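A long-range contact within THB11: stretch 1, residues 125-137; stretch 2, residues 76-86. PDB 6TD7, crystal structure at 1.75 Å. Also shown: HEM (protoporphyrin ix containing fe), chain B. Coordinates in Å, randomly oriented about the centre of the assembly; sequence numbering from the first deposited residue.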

# COMPACT_ATOMS: atom_id res chain seq x y z
N PRO A 125 9.60 4.80 0.31
CA PRO A 125 9.61 6.22 0.70
C PRO A 125 8.31 6.68 1.36
O PRO A 125 8.32 7.66 2.12
CB PRO A 125 9.84 6.94 -0.64
CG PRO A 125 10.54 5.93 -1.50
CD PRO A 125 9.94 4.61 -1.11
N TYR A 126 7.20 5.99 1.12
CA TYR A 126 5.93 6.46 1.64
C TYR A 126 5.73 6.12 3.10
O TYR A 126 4.80 6.67 3.72
CB TYR A 126 4.80 5.95 0.75
CG TYR A 126 4.88 6.75 -0.51
CD1 TYR A 126 4.30 8.00 -0.59
CD2 TYR A 126 5.65 6.31 -1.58
CE1 TYR A 126 4.43 8.77 -1.71
CE2 TYR A 126 5.78 7.07 -2.72
CZ TYR A 126 5.17 8.31 -2.77
OH TYR A 126 5.30 9.09 -3.89
N LYS A 127 6.60 5.31 3.69
CA LYS A 127 6.62 5.19 5.14
C LYS A 127 7.05 6.51 5.77
O LYS A 127 6.35 7.06 6.63
CB LYS A 127 7.55 4.06 5.57
CG LYS A 127 7.60 3.88 7.06
CD LYS A 127 8.57 2.78 7.45
CE LYS A 127 8.68 2.66 8.95
NZ LYS A 127 9.56 1.52 9.33
N ASP A 128 8.21 7.05 5.35
CA ASP A 128 8.64 8.35 5.84
C ASP A 128 7.63 9.45 5.51
O ASP A 128 7.43 10.38 6.30
CB ASP A 128 10.01 8.70 5.24
CG ASP A 128 11.16 7.99 5.94
OD1 ASP A 128 10.93 7.35 6.99
OD2 ASP A 128 12.29 8.08 5.43
N ALA A 129 6.98 9.36 4.35
CA ALA A 129 5.99 10.37 3.99
C ALA A 129 4.84 10.39 4.99
O ALA A 129 4.39 11.46 5.41
CB ALA A 129 5.46 10.12 2.58
N ILE A 130 4.35 9.21 5.38
CA ILE A 130 3.18 9.14 6.26
C ILE A 130 3.51 9.67 7.65
O ILE A 130 2.68 10.36 8.26
CB ILE A 130 2.65 7.69 6.31
CG1 ILE A 130 1.91 7.36 5.02
CG2 ILE A 130 1.75 7.51 7.52
CD1 ILE A 130 1.59 5.90 4.84
N PHE A 131 4.69 9.37 8.17
CA PHE A 131 4.97 9.56 9.59
C PHE A 131 5.90 10.72 9.91
O PHE A 131 6.16 10.97 11.09
CB PHE A 131 5.54 8.26 10.18
CG PHE A 131 4.58 7.12 10.12
CD1 PHE A 131 3.50 7.07 11.00
CD2 PHE A 131 4.71 6.12 9.18
CE1 PHE A 131 2.59 6.03 10.94
CE2 PHE A 131 3.81 5.08 9.11
CZ PHE A 131 2.75 5.03 9.99
N THR A 132 6.38 11.46 8.92
CA THR A 132 7.23 12.61 9.20
C THR A 132 6.37 13.84 9.40
O THR A 132 5.64 14.23 8.48
CB THR A 132 8.22 12.84 8.07
OG1 THR A 132 9.09 11.71 7.95
CG2 THR A 132 9.06 14.08 8.37
N PRO A 133 6.39 14.48 10.57
CA PRO A 133 5.61 15.71 10.75
C PRO A 133 5.97 16.76 9.71
O PRO A 133 7.13 16.92 9.33
CB PRO A 133 5.99 16.17 12.16
CG PRO A 133 6.37 14.93 12.87
CD PRO A 133 7.02 14.04 11.84
N ALA A 134 4.95 17.49 9.27
CA ALA A 134 5.13 18.55 8.29
C ALA A 134 4.29 19.74 8.72
O ALA A 134 3.22 19.59 9.32
CB ALA A 134 4.72 18.09 6.88
N ALA A 135 4.79 20.94 8.44
CA ALA A 135 4.01 22.15 8.68
C ALA A 135 2.74 22.09 7.85
O ALA A 135 2.78 21.90 6.63
CB ALA A 135 4.83 23.39 8.33
N GLY A 136 1.60 22.24 8.52
CA GLY A 136 0.30 22.08 7.90
C GLY A 136 -0.52 20.93 8.45
O GLY A 136 -1.71 20.81 8.10
N ASP A 137 0.05 20.09 9.30
CA ASP A 137 -0.69 18.98 9.90
C ASP A 137 -1.87 19.51 10.71
O ASP A 137 -1.70 20.18 11.73
CB ASP A 137 0.23 18.14 10.79
CG ASP A 137 1.25 17.34 9.99
OD1 ASP A 137 0.97 17.02 8.81
OD2 ASP A 137 2.32 17.03 10.54
CHA HEM B . -5.65 5.77 2.59
CHB HEM B . -5.26 2.97 6.57
CHC HEM B . -1.24 0.84 4.86
CHD HEM B . -1.35 3.95 1.07
C1A HEM B . -5.93 5.18 3.81
C2A HEM B . -7.09 5.39 4.66
C3A HEM B . -6.96 4.61 5.74
C4A HEM B . -5.72 3.88 5.63
CMA HEM B . -7.94 4.49 6.92
CAA HEM B . -8.30 6.31 4.40
CBA HEM B . -7.89 7.75 4.15
CGA HEM B . -9.09 8.53 3.65
O1A HEM B . -9.04 9.78 3.71
O2A HEM B . -10.09 7.91 3.21
C1B HEM B . -4.18 2.12 6.43
C2B HEM B . -3.83 1.05 7.34
C3B HEM B . -2.72 0.46 6.88
C4B HEM B . -2.33 1.13 5.66
CMB HEM B . -4.60 0.67 8.62
CAB HEM B . -2.01 -0.74 7.56
CBB HEM B . -0.77 -1.10 7.24
C1C HEM B . -0.97 1.50 3.68
C2C HEM B . 0.12 1.15 2.81
C3C HEM B . 0.12 1.99 1.78
C4C HEM B . -1.00 2.92 1.93
CMC HEM B . 1.13 0.01 3.05
CAC HEM B . 1.14 1.93 0.63
CBC HEM B . 1.57 3.06 0.08
C1D HEM B . -2.56 4.64 1.11
C2D HEM B . -3.11 5.45 0.04
C3D HEM B . -4.28 5.95 0.46
C4D HEM B . -4.54 5.47 1.81
CMD HEM B . -2.44 5.68 -1.33
CAD HEM B . -5.25 6.84 -0.34
CBD HEM B . -4.91 8.31 -0.29
CGD HEM B . -5.89 8.93 -1.25
O1D HEM B . -5.50 9.17 -2.42
O2D HEM B . -7.07 9.13 -0.86
NA HEM B . -5.12 4.25 4.44
NB HEM B . -3.24 2.14 5.41
NC HEM B . -1.64 2.58 3.11
ND HEM B . -3.46 4.68 2.16
FE HEM B . -3.37 3.42 3.73
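Stretch 2 (76-86) SVRIAHLRIIK

Stretch 2 is helical from Val77 onward and continues as helix beyond Lys86, with a kink where the backbone N atoms of Arg83 and Ile84 make no bond to the preceding turn. Ser76 caps its start: Ile79 N donates to Ser76 OG at 3.2 Å, nearly in line at 173°. Stretch 1 supplies a helix ending at Phe131, then a loop that closes with a type II turn from Ala134 to Asp137. The two helix axes approach to 7.9 Å and cross at -57°, their N-to-C directions diverging by the same 57°. Contact is tightest at Ile130 and Arg78, whose CA atoms lie only 3.8 Å apart, and the two stretches together bury 553 Å².

Arg78 has the largest covered area, 119 Å². Its side chain is extended, with chi1 to chi3 all t, and this carries the guanidinium along the end of the stretch 1 helix to the loop. There Arg78 NH1 donates to Ile130 O at 2.8 Å and 159°, a carbonyl in the last turn of the helix. Arg78 NE donates to Asp137 OD2 at 3.1 Å and Arg78 NH2 to the same oxygen at 3.2 Å, forming a salt bridge; a weak bond from Arg78 NE to Asp137 OD1, also 3.2 Å, adds to it. Ile130 O and Asp137 OD2 both lie near the guanidinium plane, as suits N-H groups that point outward in that plane, whereas Thr132 O and Pro133 CA lie over one face. Asp137 OD2 also accepts from Ala134 N at 3.0 Å, so one carboxylate oxygen ties the turn to the arginine.

Ile130, with 97 Å² covered, provides the apolar centre. Its CA-to-CB bond points sideways, but the end of the side chain comes nearer and sits as a knob among Val77, Arg78, His81 and Ile85. Ile130 CG1 is 3.6 Å from Val77 CG2, and Ile130 CG2 is 3.9 Å from Ile85 CD1. Ile130 CD1 lies 3.9 Å from the centroid of the His81 ring and 25° off the ring normal, a CH-pi contact over the face. Both ring nitrogens of His81 are engaged: His81 ND1 donates to Val77 O at 2.6 Å, and His81 NE2 binds the heme FE at 2.2 Å.

Asp137 and Val77 follow, with 67 and 65 Å². Val77 points toward stretch 1, where Val77 CG2 also meets Ala129 CB and Tyr126 CD1, each at 3.7 Å, the latter at the edge of the tyrosine ring.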

# COMPACT_ATOMS: atom_id res chain seq x y z
N SER A 76 -1.55 13.66 -0.51
CA SER A 76 -0.55 13.38 0.50
C SER A 76 -0.96 12.20 1.37
O SER A 76 -2.03 12.20 1.98
CB SER A 76 -0.35 14.62 1.37
OG SER A 76 0.04 14.27 2.69
N VAL A 77 -0.08 11.19 1.46
CA VAL A 77 -0.43 10.00 2.23
C VAL A 77 -0.42 10.28 3.73
O VAL A 77 -1.13 9.61 4.49
CB VAL A 77 0.50 8.82 1.91
CG1 VAL A 77 0.13 8.20 0.57
CG2 VAL A 77 1.97 9.25 1.95
N ARG A 78 0.38 11.24 4.20
CA ARG A 78 0.30 11.61 5.61
C ARG A 78 -1.09 12.15 5.94
O ARG A 78 -1.70 11.76 6.94
CB ARG A 78 1.36 12.64 5.98
CG ARG A 78 1.22 13.13 7.42
CD ARG A 78 2.54 13.61 8.02
NE ARG A 78 2.37 14.15 9.37
CZ ARG A 78 2.46 13.45 10.49
NH1 ARG A 78 2.70 12.15 10.46
NH2 ARG A 78 2.29 14.05 11.66
N ILE A 79 -1.59 13.06 5.11
CA ILE A 79 -2.92 13.61 5.33
C ILE A 79 -3.95 12.49 5.36
O ILE A 79 -4.83 12.45 6.23
CB ILE A 79 -3.25 14.66 4.25
CG1 ILE A 79 -2.36 15.90 4.43
CG2 ILE A 79 -4.73 15.01 4.29
CD1 ILE A 79 -2.51 16.58 5.78
N ALA A 80 -3.84 11.54 4.43
CA ALA A 80 -4.82 10.47 4.35
C ALA A 80 -4.85 9.63 5.62
O ALA A 80 -5.91 9.18 6.05
CB ALA A 80 -4.53 9.59 3.14
N HIS A 81 -3.69 9.41 6.24
CA HIS A 81 -3.60 8.56 7.42
C HIS A 81 -3.59 9.34 8.73
O HIS A 81 -3.44 8.73 9.79
CB HIS A 81 -2.35 7.68 7.36
CG HIS A 81 -2.32 6.76 6.18
ND1 HIS A 81 -1.84 7.15 4.95
CD2 HIS A 81 -2.71 5.47 6.05
CE1 HIS A 81 -1.94 6.14 4.10
NE2 HIS A 81 -2.46 5.11 4.75
N LEU A 82 -3.75 10.67 8.69
CA LEU A 82 -3.46 11.47 9.88
C LEU A 82 -4.54 11.29 10.94
O LEU A 82 -4.26 11.45 12.14
CB LEU A 82 -3.30 12.94 9.51
CG LEU A 82 -2.78 13.85 10.63
CD1 LEU A 82 -1.45 13.34 11.19
CD2 LEU A 82 -2.63 15.30 10.18
N ARG A 83 -5.77 10.96 10.54
CA ARG A 83 -6.81 10.68 11.52
C ARG A 83 -6.46 9.45 12.36
O ARG A 83 -6.53 9.49 13.59
CB ARG A 83 -8.16 10.47 10.82
CG ARG A 83 -8.74 11.71 10.18
CD ARG A 83 -9.84 11.33 9.18
NE ARG A 83 -9.29 10.66 8.01
CZ ARG A 83 -9.04 11.24 6.84
NH1 ARG A 83 -9.29 12.53 6.66
NH2 ARG A 83 -8.53 10.54 5.84
N ILE A 84 -6.10 8.34 11.71
CA ILE A 84 -5.83 7.14 12.50
C ILE A 84 -4.52 7.29 13.26
O ILE A 84 -4.34 6.69 14.32
CB ILE A 84 -5.84 5.87 11.63
CG1 ILE A 84 -4.92 5.97 10.41
CG2 ILE A 84 -7.26 5.56 11.18
CD1 ILE A 84 -4.67 4.62 9.75
N ILE A 85 -3.59 8.11 12.75
CA ILE A 85 -2.37 8.42 13.50
C ILE A 85 -2.73 9.11 14.81
O ILE A 85 -2.41 8.63 15.90
CB ILE A 85 -1.41 9.27 12.66
CG1 ILE A 85 -0.81 8.44 11.52
CG2 ILE A 85 -0.29 9.86 13.54
CD1 ILE A 85 0.05 9.23 10.55
N LYS A 86 -3.40 10.26 14.71
CA LYS A 86 -3.65 11.09 15.88
C LYS A 86 -4.71 10.48 16.80
O LYS A 86 -4.63 10.60 18.02
CB LYS A 86 -4.07 12.50 15.45
CG LYS A 86 -2.98 13.28 14.74
CD LYS A 86 -1.91 13.75 15.72
CE LYS A 86 -0.52 13.75 15.12
NZ LYS A 86 0.46 13.07 16.02